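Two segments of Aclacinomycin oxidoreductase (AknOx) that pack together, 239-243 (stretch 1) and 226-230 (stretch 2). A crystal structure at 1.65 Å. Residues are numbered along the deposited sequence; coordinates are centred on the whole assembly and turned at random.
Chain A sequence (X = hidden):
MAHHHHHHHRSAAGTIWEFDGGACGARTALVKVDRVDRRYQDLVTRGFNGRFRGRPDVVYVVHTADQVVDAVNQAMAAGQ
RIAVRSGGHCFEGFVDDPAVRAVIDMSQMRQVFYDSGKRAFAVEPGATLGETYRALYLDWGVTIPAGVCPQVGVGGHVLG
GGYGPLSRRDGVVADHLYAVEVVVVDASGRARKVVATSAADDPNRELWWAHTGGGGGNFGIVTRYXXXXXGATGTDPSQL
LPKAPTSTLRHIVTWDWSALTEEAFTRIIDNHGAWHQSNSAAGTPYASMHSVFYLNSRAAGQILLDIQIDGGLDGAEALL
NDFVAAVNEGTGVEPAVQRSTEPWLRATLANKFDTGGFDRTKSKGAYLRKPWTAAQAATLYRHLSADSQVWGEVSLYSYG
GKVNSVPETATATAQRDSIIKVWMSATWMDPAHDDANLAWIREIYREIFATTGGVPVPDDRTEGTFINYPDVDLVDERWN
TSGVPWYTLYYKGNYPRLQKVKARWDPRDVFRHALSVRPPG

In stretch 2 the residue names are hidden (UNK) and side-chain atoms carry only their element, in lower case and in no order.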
ATOM      1  N   GLN A 239      18.514   8.537  16.279  1.00 12.21           N
ATOM      2  CA  GLN A 239      18.413   7.198  16.846  1.00 12.34           C
ATOM      3  C   GLN A 239      16.963   6.905  17.244  1.00 10.85           C
ATOM      4  O   GLN A 239      16.736   5.949  17.991  1.00 11.45           O
ATOM      5  CB  GLN A 239      19.293   7.014  18.069  1.00 17.13           C
ATOM      6  CG  GLN A 239      20.794   7.075  17.839  1.00 20.83           C
ATOM      7  CD  GLN A 239      21.528   6.467  19.015  1.00 26.35           C
ATOM      8  OE1 GLN A 239      21.618   5.249  19.191  1.00 39.25           O
ATOM      9  NE2 GLN A 239      22.066   7.353  19.856  1.00 34.90           N
ATOM     10  N   LEU A 240      16.043   7.720  16.737  1.00  8.63           N
ATOM     11  CA  LEU A 240      14.632   7.569  17.122  1.00  9.49           C
ATOM     12  C   LEU A 240      13.826   6.887  16.034  1.00 13.22           C
ATOM     13  O   LEU A 240      12.643   6.569  16.233  1.00 11.70           O
ATOM     14  CB  LEU A 240      14.011   8.922  17.509  1.00  6.66           C
ATOM     15  CG  LEU A 240      14.483   9.486  18.856  1.00  9.06           C
ATOM     16  CD1 LEU A 240      13.643  10.671  19.301  1.00 10.39           C
ATOM     17  CD2 LEU A 240      14.496   8.396  19.921  1.00 15.22           C
ATOM     18  N   LEU A 241      14.423   6.645  14.871  1.00 11.79           N
ATOM     19  CA  LEU A 241      13.771   5.829  13.835  1.00 12.07           C
ATOM     20  C   LEU A 241      14.883   5.057  13.110  1.00 13.88           C
ATOM     21  O   LEU A 241      16.050   5.455  13.247  1.00 12.06           O
ATOM     22  CB  LEU A 241      12.942   6.629  12.854  1.00  9.86           C
ATOM     23  CG  LEU A 241      11.746   7.483  13.204  1.00  6.58           C
ATOM     24  CD1 LEU A 241      11.484   8.545  12.154  1.00  9.23           C
ATOM     25  CD2 LEU A 241      10.555   6.540  13.302  1.00  9.03           C
ATOM     26  N   PRO A 242      14.589   4.011  12.357  1.00 11.83           N
ATOM     27  CA  PRO A 242      15.650   3.234  11.697  1.00  9.68           C
ATOM     28  C   PRO A 242      16.507   4.096  10.784  1.00  8.80           C
ATOM     29  O   PRO A 242      16.057   5.016  10.100  1.00  8.59           O
ATOM     30  CB  PRO A 242      14.868   2.194  10.889  1.00 11.30           C
ATOM     31  CG  PRO A 242      13.626   2.013  11.728  1.00 10.99           C
ATOM     32  CD  PRO A 242      13.247   3.455  12.030  1.00  9.07           C
ATOM     33  N   LYS A 243      17.799   3.743  10.776  1.00 20.06           N
ATOM     34  CA  LYS A 243      18.779   4.389   9.934  1.00 18.14           C
ATOM     35  C   LYS A 243      18.789   3.836   8.515  1.00 15.01           C
ATOM     36  O   LYS A 243      18.695   2.628   8.335  1.00 17.69           O
ATOM     37  CB  LYS A 243      20.193   4.211  10.511  1.00 21.74           C
ATOM     38  CG  LYS A 243      20.858   5.557  10.776  1.00 22.45           C
ATOM     39  CD  LYS A 243      20.312   6.145  12.071  1.00 16.99           C
ATOM     40  CE  LYS A 243      21.315   5.948  13.205  1.00 13.37           C
ATOM     41  NZ  LYS A 243      22.185   7.156  13.329  1.00 14.26           N
ATOM     42  N   UNK A 226       2.760  11.492  13.397  1.00 12.82           N
ATOM     43  CA  UNK A 226       3.942  11.477  14.247  1.00 12.90           C
ATOM     44  C   UNK A 226       4.626  10.125  14.259  1.00  9.03           C
ATOM     45  O   UNK A 226       3.968   9.117  14.504  1.00  8.41           O
ATOM     46  c   UNK A 226       3.220  15.732  15.898  1.00 20.12           C
ATOM     47  c   UNK A 226       3.669  17.039  16.067  1.00 20.89           C
ATOM     48  c   UNK A 226       3.257  13.435  15.728  1.00 17.70           C
ATOM     49  c   UNK A 226       5.871  16.123  16.346  1.00 22.62           C
ATOM     50  c   UNK A 226       4.059  14.604  15.954  1.00 18.49           C
ATOM     51  c   UNK A 226       1.977  13.896  15.563  1.00 19.60           C
ATOM     52  n   UNK A 226       1.953  15.263  15.661  1.00 22.05           N
ATOM     53  c   UNK A 226       3.644  11.974  15.679  1.00 13.04           C
ATOM     54  c   UNK A 226       5.008  17.231  16.291  1.00 22.57           C
ATOM     55  c   UNK A 226       5.418  14.825  16.176  1.00 22.45           C
ATOM     56  N   UNK A 227       5.931  10.105  13.980  1.00  9.17           N
ATOM     57  CA  UNK A 227       6.673   8.849  13.992  1.00  7.16           C
ATOM     58  C   UNK A 227       7.802   8.791  15.016  1.00 11.66           C
ATOM     59  O   UNK A 227       8.553   9.742  15.175  1.00 12.74           O
ATOM     60  c   UNK A 227       4.587   6.896  10.575  1.00  7.34           C
ATOM     61  c   UNK A 227       5.633   7.077  11.470  1.00  9.95           C
ATOM     62  c   UNK A 227       7.311   8.575  12.601  1.00  8.54           C
ATOM     63  c   UNK A 227       5.733   9.389  10.815  1.00  9.33           C
ATOM     64  c   UNK A 227       6.194   8.343  11.589  1.00  7.87           C
ATOM     65  c   UNK A 227       4.124   7.944   9.811  1.00 10.41           C
ATOM     66  c   UNK A 227       4.679   9.208   9.926  1.00  9.28           C
ATOM     67  N   UNK A 228       7.889   7.629  15.647  1.00 10.22           N
ATOM     68  CA  UNK A 228       8.942   7.239  16.547  1.00 10.08           C
ATOM     69  C   UNK A 228       8.903   5.730  16.743  1.00 10.96           C
ATOM     70  O   UNK A 228       7.832   5.182  17.026  1.00 13.00           O
ATOM     71  c   UNK A 228      10.064   8.151  18.668  1.00 21.95           C
ATOM     72  n   UNK A 228       7.292   8.583  22.148  1.00 19.89           N
ATOM     73  n   UNK A 228       9.210   8.082  20.974  1.00 26.37           N
ATOM     74  c   UNK A 228       8.777   7.946  17.894  1.00 13.57           C
ATOM     75  n   UNK A 228       7.235   6.996  20.488  1.00 25.63           N
ATOM     76  c   UNK A 228       7.923   7.890  21.203  1.00 28.47           C
ATOM     77  c   UNK A 228      10.038   7.400  19.984  1.00 24.71           C
ATOM     78  N   UNK A 229      10.050   5.079  16.617  1.00 10.86           N
ATOM     79  CA  UNK A 229      10.104   3.650  16.909  1.00  9.99           C
ATOM     80  C   UNK A 229       9.739   3.393  18.363  1.00 13.74           C
ATOM     81  O   UNK A 229      10.374   3.978  19.240  1.00 20.54           O
ATOM     82  c   UNK A 229      11.493   3.069  16.595  1.00 10.61           C
ATOM     83  c   UNK A 229      11.487   1.566  16.784  1.00 10.98           C
ATOM     84  o   UNK A 229      11.793   3.352  15.217  1.00 10.27           O
ATOM     85  N   UNK A 230       8.748   2.557  18.639  1.00 16.33           N
ATOM     86  CA  UNK A 230       8.378   2.243  20.033  1.00 17.09           C
ATOM     87  C   UNK A 230       9.597   1.814  20.838  1.00 21.93           C
ATOM     88  O   UNK A 230       9.747   2.177  22.009  1.00 22.04           O
ATOM     89  c   UNK A 230       6.726   1.427  18.548  1.00 16.25           C
ATOM     90  c   UNK A 230       7.362   1.119  19.881  1.00 16.75           C
ATOM     91  c   UNK A 230       7.873   1.859  17.672  1.00 14.39           C
TER

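Position 226 lies in a strand that begins earlier in the chain. Its side chain has ten atoms: one carbon, then fused five- and six-membered rings that hold eight carbons and one nitrogen. An indole fits this count. Its nearest approach to stretch 1 is from CB of 226 to CD2 of Leu241, 9.1 Å, too far for contact. The residue is Trp226. Its ring nitrogen, NE1, is hydrogen-bonded elsewhere in the structure.

Position 227 is still in the strand. Its side chain is seven carbons: one carbon, then a six-membered ring with no heteroatom and no further substituent. A hydroxyl on the ring would add an oxygen, and none is present. CB of 227 lies 3.9 Å from CD2 of Leu241, an apolar contact. The residue is Phe227. Its CA-to-CB bond points sideways, and the ring leads away from stretch 1, so it is the base of the side chain that meets the leucine.

Position 228 has left the strand. Its side chain runs through three carbons and a nitrogen to a carbon that carries two more nitrogens. This is a guanidinium group. The CA-to-CB bond points away from stretch 1, yet the backbone is close: CA of 228 is 3.7 Å from CD2 of Leu241 and 3.8 Å from O of Leu240. The residue is Arg228. Its aliphatic part also passes Leu240, with CG of Arg228 4.2 Å from CB of Leu240.

Position 229 has three side-chain atoms: one carbon that carries one oxygen and one carbon. The CA-to-CB bond points toward stretch 1. The oxygen is 3.5 Å from CA of Leu241 and 3.5 Å from CD of Pro242. A branched CB with a hydroxyl and a methyl identifies Thr229. Its chi1 is in the m well. OG1 is hydrogen-bonded elsewhere in the structure.

Position 230 has three side-chain carbons that close a ring onto the backbone N. Its CA-to-CB bond points away from stretch 1, and the ring makes no contact with it. The residue is Pro230, with a C-gamma exo pucker.

The contact centres on Thr229. Its backbone N donates a hydrogen bond to O of Leu240, 3.0 Å long with an angle of 165° at the hydrogen. This nearly straight bond ties the two stretches together, and both of its residues lie in loop. The CA atoms of Leu241 and Thr229 are 5.3 Å apart, the nearest such approach. Around this link the end of Leu241 comes nearer to stretch 2: CD2 of Leu241 packs on CB of Phe227 and CA of Arg228, and OG1 of Thr229 lies against Leu241 and Pro242. The contact buries 248 Å², both sides summed.

Stretch 2 226-230: WFRTP
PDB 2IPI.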